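PDB 4CD8: endo-beta-1,4-mannanase from Alicyclobacillus acidocaldarius, which hydrolyses internal beta-1,4-mannosidic linkages of mannans as a family GH113 glycoside hydrolase with a TIM-barrel fold. Local coordinates for residues 124-129 and 162-168; 135-139 and 169-174. All coordinates share one frame; numbering follows the deposited sequence.

Contact 1 (124-129 and 162-168); sequences FGSYSD and WRETIAR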
# COMPACT_ATOMS: atom_id res chain seq x y z
N PHE A 124 11.49 9.64 13.99
CA PHE A 124 10.30 9.02 14.49
C PHE A 124 9.33 10.03 15.12
O PHE A 124 8.11 9.82 15.08
CB PHE A 124 10.63 7.91 15.48
CG PHE A 124 10.74 6.55 14.86
CD1 PHE A 124 9.60 5.79 14.62
CD2 PHE A 124 11.96 6.02 14.52
CE1 PHE A 124 9.70 4.55 14.04
CE2 PHE A 124 12.05 4.77 13.94
CZ PHE A 124 10.92 4.03 13.72
N GLY A 125 9.86 11.11 15.69
CA GLY A 125 8.99 12.18 16.18
C GLY A 125 8.18 12.79 15.05
O GLY A 125 6.99 12.97 15.13
N SER A 126 8.87 13.12 13.96
CA SER A 126 8.19 13.70 12.81
C SER A 126 7.19 12.72 12.21
O SER A 126 6.09 13.09 11.86
CB SER A 126 9.19 14.03 11.72
OG SER A 126 10.13 14.99 12.14
N TYR A 127 7.62 11.46 12.10
CA TYR A 127 6.80 10.40 11.50
C TYR A 127 5.57 10.06 12.37
O TYR A 127 4.47 9.93 11.87
CB TYR A 127 7.63 9.18 11.31
CG TYR A 127 6.94 8.12 10.51
CD1 TYR A 127 6.82 8.21 9.13
CD2 TYR A 127 6.44 7.00 11.11
CE1 TYR A 127 6.20 7.25 8.40
CE2 TYR A 127 5.81 6.01 10.38
CZ TYR A 127 5.68 6.12 9.03
OH TYR A 127 5.07 5.12 8.31
N SER A 128 5.79 10.01 13.68
CA SER A 128 4.69 9.69 14.62
C SER A 128 3.67 10.85 14.61
O SER A 128 2.46 10.64 14.60
CB SER A 128 5.26 9.44 16.00
OG SER A 128 4.20 9.24 16.88
N ASP A 129 4.18 12.08 14.45
CA ASP A 129 3.32 13.23 14.34
C ASP A 129 2.43 13.08 13.07
O ASP A 129 1.23 13.32 13.08
CB ASP A 129 4.22 14.47 14.29
CG ASP A 129 4.52 15.06 15.65
OD1 ASP A 129 4.10 14.51 16.68
OD2 ASP A 129 5.21 16.10 15.69
N TRP A 162 8.98 2.00 16.88
CA TRP A 162 7.78 1.60 16.12
C TRP A 162 6.60 1.33 17.07
O TRP A 162 5.46 1.70 16.78
CB TRP A 162 8.02 0.36 15.27
CG TRP A 162 8.50 0.71 13.91
CD1 TRP A 162 9.75 0.54 13.44
CD2 TRP A 162 7.73 1.29 12.89
NE1 TRP A 162 9.82 0.98 12.16
CE2 TRP A 162 8.60 1.47 11.78
CE3 TRP A 162 6.42 1.70 12.78
CZ2 TRP A 162 8.17 2.05 10.58
CZ3 TRP A 162 5.99 2.29 11.59
CH2 TRP A 162 6.89 2.47 10.51
N ARG A 163 6.90 0.71 18.19
CA ARG A 163 5.82 0.41 19.17
C ARG A 163 5.24 1.70 19.78
O ARG A 163 4.01 1.80 19.93
CB ARG A 163 6.34 -0.52 20.22
CG ARG A 163 6.61 -1.92 19.69
CD ARG A 163 7.11 -2.83 20.80
NE ARG A 163 7.47 -4.16 20.31
CZ ARG A 163 6.60 -5.13 20.06
NH1 ARG A 163 5.30 -4.92 20.25
NH2 ARG A 163 7.05 -6.31 19.61
N GLU A 164 6.09 2.69 20.05
CA GLU A 164 5.59 4.04 20.43
C GLU A 164 4.68 4.63 19.36
O GLU A 164 3.61 5.18 19.65
CB GLU A 164 6.72 5.03 20.72
CG GLU A 164 7.60 4.61 21.88
CD GLU A 164 8.79 5.52 22.10
OE1 GLU A 164 9.25 6.24 21.18
OE2 GLU A 164 9.26 5.52 23.23
N THR A 165 5.10 4.55 18.10
CA THR A 165 4.31 5.14 17.03
C THR A 165 2.93 4.46 16.92
O THR A 165 1.90 5.10 16.77
CB THR A 165 5.09 4.97 15.72
OG1 THR A 165 6.33 5.71 15.86
CG2 THR A 165 4.27 5.41 14.50
N ILE A 166 2.95 3.14 16.99
CA ILE A 166 1.73 2.34 16.89
C ILE A 166 0.80 2.60 18.08
O ILE A 166 -0.39 2.79 17.87
CB ILE A 166 2.04 0.84 16.72
CG1 ILE A 166 2.74 0.60 15.35
CG2 ILE A 166 0.75 0.02 16.83
CD1 ILE A 166 3.44 -0.74 15.24
N ALA A 167 1.38 2.70 19.27
CA ALA A 167 0.57 2.97 20.44
C ALA A 167 -0.12 4.32 20.29
O ALA A 167 -1.27 4.48 20.62
CB ALA A 167 1.44 2.95 21.68
N ARG A 168 0.58 5.29 19.75
CA ARG A 168 -0.05 6.60 19.57
C ARG A 168 -1.16 6.54 18.53
O ARG A 168 -2.22 7.12 18.71
CB ARG A 168 1.00 7.64 19.19
CG ARG A 168 0.43 9.03 18.99
CD ARG A 168 1.60 9.96 18.77
NE ARG A 168 1.18 11.31 18.54
CZ ARG A 168 1.97 12.31 18.09
NH1 ARG A 168 3.22 12.08 17.81
NH2 ARG A 168 1.44 13.56 17.90
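Phe124 drives its ring edge into one face of the Trp162 indole, a T-shaped pair with planes at 87° and the Phe124 ring centroid 4.9 Å from that of the five-membered ring. Within this pair the nearest atoms are Phe124 CZ and Trp162 NE1, 3.6 Å apart. Tyr127 joins more obliquely: its CE2 lies 3.7 Å from Trp162 CH2 and completes an aromatic cluster. Next to the rings, the small side chains of Ser128 and Thr165 suit the place where 124-129 and 162-168 come nearest, Ser128 CA 5.2 Å from Thr165 CA.

Toward the surface Arg168, with CG anti to the backbone N and an extended chain, spans the gap to the other helix. NH1 and NH2 both grip Asp129 OD1, the shorter bond being 2.8 Å from NH1 to OD1 on its anti lone pair, in the guanidinium plane. NH1 also donates to Ser128 OG at 3.1 Å, tilted 25° from that plane.

In the second shell, Tyr127 OH bonds to the carbonyl of Val148 on strand 145-150, Thr165 OG1 to that of Met161, and Phe191 stacks on Trp162. Segments 124-129 and 162-168 run in the same direction, their axes 22° apart, and are thus joined by aromatic packing within and a salt bridge without, whose two bonds to one oxygen probably concentrate the carboxylate's charge there.

Contact 2 (135-139 and 169-174); sequences AHVAK and VRTEYD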
# COMPACT_ATOMS: atom_id res chain seq x y z
N ALA A 135 -4.11 9.15 11.37
CA ALA A 135 -4.91 8.14 12.08
C ALA A 135 -6.20 8.78 12.57
O ALA A 135 -7.28 8.19 12.46
CB ALA A 135 -4.13 7.55 13.26
N HIS A 136 -6.08 10.04 13.02
CA HIS A 136 -7.23 10.82 13.47
C HIS A 136 -8.18 11.13 12.33
O HIS A 136 -9.37 11.00 12.45
CB HIS A 136 -6.74 12.11 14.17
CG HIS A 136 -7.83 13.06 14.56
ND1 HIS A 136 -8.74 12.76 15.54
CD2 HIS A 136 -8.11 14.32 14.15
CE1 HIS A 136 -9.56 13.79 15.71
NE2 HIS A 136 -9.19 14.75 14.88
N VAL A 137 -7.61 11.48 11.16
CA VAL A 137 -8.40 11.67 9.95
C VAL A 137 -9.11 10.37 9.55
O VAL A 137 -10.30 10.38 9.23
CB VAL A 137 -7.54 12.19 8.77
CG1 VAL A 137 -8.32 12.11 7.47
CG2 VAL A 137 -7.03 13.62 9.03
N ALA A 138 -8.39 9.24 9.65
CA ALA A 138 -8.97 7.92 9.38
C ALA A 138 -10.18 7.63 10.28
O ALA A 138 -11.19 7.13 9.81
CB ALA A 138 -7.93 6.82 9.50
N LYS A 139 -10.07 7.99 11.56
CA LYS A 139 -11.17 7.72 12.49
C LYS A 139 -12.38 8.59 12.15
O LYS A 139 -13.53 8.12 12.05
CB LYS A 139 -10.72 7.97 13.92
CG LYS A 139 -11.90 7.88 14.88
CD LYS A 139 -11.46 7.62 16.30
CE LYS A 139 -12.67 7.66 17.23
NZ LYS A 139 -12.29 7.12 18.55
N VAL A 169 -0.92 5.85 17.41
CA VAL A 169 -1.98 5.61 16.47
C VAL A 169 -3.23 4.97 17.10
O VAL A 169 -4.35 5.38 16.82
CB VAL A 169 -1.48 4.72 15.29
CG1 VAL A 169 -2.61 4.13 14.47
CG2 VAL A 169 -0.56 5.51 14.37
N ARG A 170 -3.03 4.03 18.01
CA ARG A 170 -4.16 3.38 18.66
C ARG A 170 -4.97 4.37 19.50
O ARG A 170 -6.17 4.19 19.67
CB ARG A 170 -3.67 2.25 19.53
CG ARG A 170 -3.06 1.07 18.81
CD ARG A 170 -4.03 0.26 17.98
NE ARG A 170 -3.45 -1.04 17.66
CZ ARG A 170 -4.01 -1.95 16.87
NH1 ARG A 170 -5.18 -1.72 16.31
NH2 ARG A 170 -3.39 -3.11 16.67
N THR A 171 -4.33 5.41 20.02
CA THR A 171 -5.07 6.44 20.79
C THR A 171 -6.04 7.24 19.92
O THR A 171 -7.05 7.79 20.42
CB THR A 171 -4.16 7.41 21.62
OG1 THR A 171 -3.48 8.35 20.76
CG2 THR A 171 -3.15 6.65 22.45
N GLU A 172 -5.69 7.32 18.61
CA GLU A 172 -6.38 8.17 17.65
C GLU A 172 -7.32 7.43 16.73
O GLU A 172 -8.08 8.06 15.98
CB GLU A 172 -5.33 8.88 16.76
CG GLU A 172 -4.37 9.79 17.51
CD GLU A 172 -4.99 11.07 18.04
OE1 GLU A 172 -6.16 11.36 17.73
OE2 GLU A 172 -4.30 11.82 18.79
N TYR A 173 -7.26 6.09 16.77
CA TYR A 173 -7.90 5.30 15.74
C TYR A 173 -8.28 3.92 16.29
O TYR A 173 -7.42 3.23 16.81
CB TYR A 173 -6.93 5.19 14.54
CG TYR A 173 -7.50 4.35 13.43
CD1 TYR A 173 -8.52 4.83 12.62
CD2 TYR A 173 -7.03 3.08 13.20
CE1 TYR A 173 -9.05 4.06 11.61
CE2 TYR A 173 -7.54 2.29 12.18
CZ TYR A 173 -8.55 2.79 11.39
OH TYR A 173 -9.12 2.05 10.39
N ASP A 174 -9.54 3.53 16.06
CA ASP A 174 -10.13 2.32 16.62
C ASP A 174 -10.25 1.17 15.61
O ASP A 174 -10.67 0.07 15.95
CB ASP A 174 -11.56 2.61 17.13
CG ASP A 174 -11.59 3.69 18.17
OD1 ASP A 174 -10.72 3.69 19.07
OD2 ASP A 174 -12.51 4.56 18.10
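The Tyr173 ring turns its edge to helix 120-140: Lys139 CA lies in the ring plane, and Tyr173 CD1 is 3.7 Å from Lys139 N. Ala138 CB meets Tyr173 CE1 obliquely at 3.7 Å. Ala135 O also lies oblique to the ring, 3.6 Å from Tyr173 CD1. Two further flat groups, the His136 imidazole and the Glu172 carboxylate, stand 80° apart and are not hydrogen-bonded. In this TIM barrel the contact joins the later part of one outer helix to the C-terminal part of the next and the residues after it.

Alanine suits position 135 because the backbones are close: its CB lies 3.9 Å from the CB atoms of both Glu172 and Tyr173, and Val169 CG1 adds another apolar touch. Beneath, Phe146 of strand 145-150 touches Ala135, Ala138 and Val169, so these small or branched side chains seat both helices on the barrel wall. With CG anti to the backbone N (chi1 179°), Tyr173 lays its ring alongside helix 120-140, and its OH reaches the carbonyl of Cys143. Replacing Tyr173 by an alanine would remove the ring, which would probably open a gap beside Ala138 and leave the Cys143 carbonyl without its hydroxyl partner.

Lysine suits the exposed position 139 because its aliphatic part can run past the Glu172 carbonyl, CB lying 3.3 Å from Glu172 O, before its charge reaches the surface. There Lys139 NZ forms a salt bridge with Asp174, 2.6 Å from OD2 on the syn side and 31° out of the carboxylate plane.

Contacts 1 and 2 are successive parts of one interface, between helices 120-140 and 159-172, with centres about 12 Å apart. Segment 162-168 runs directly into 169-174, while 124-129 and 135-139 lie along the other helix in the same order, as expected of nearly parallel neighbours around a TIM barrel. Small residues let the backbones approach in both, Ser128 and Thr165 in contact 1 and Ala135 in contact 2, where Tyr173 supplies the ring. Each has a salt bridge toward the surface. Strand 145-150 lies beneath both, through Val148 and Phe146. Both contacts are structural packing, and the side chain of Tyr127 remains about 11 Å from the bound mannoimidazole and about 13 Å from the mannose.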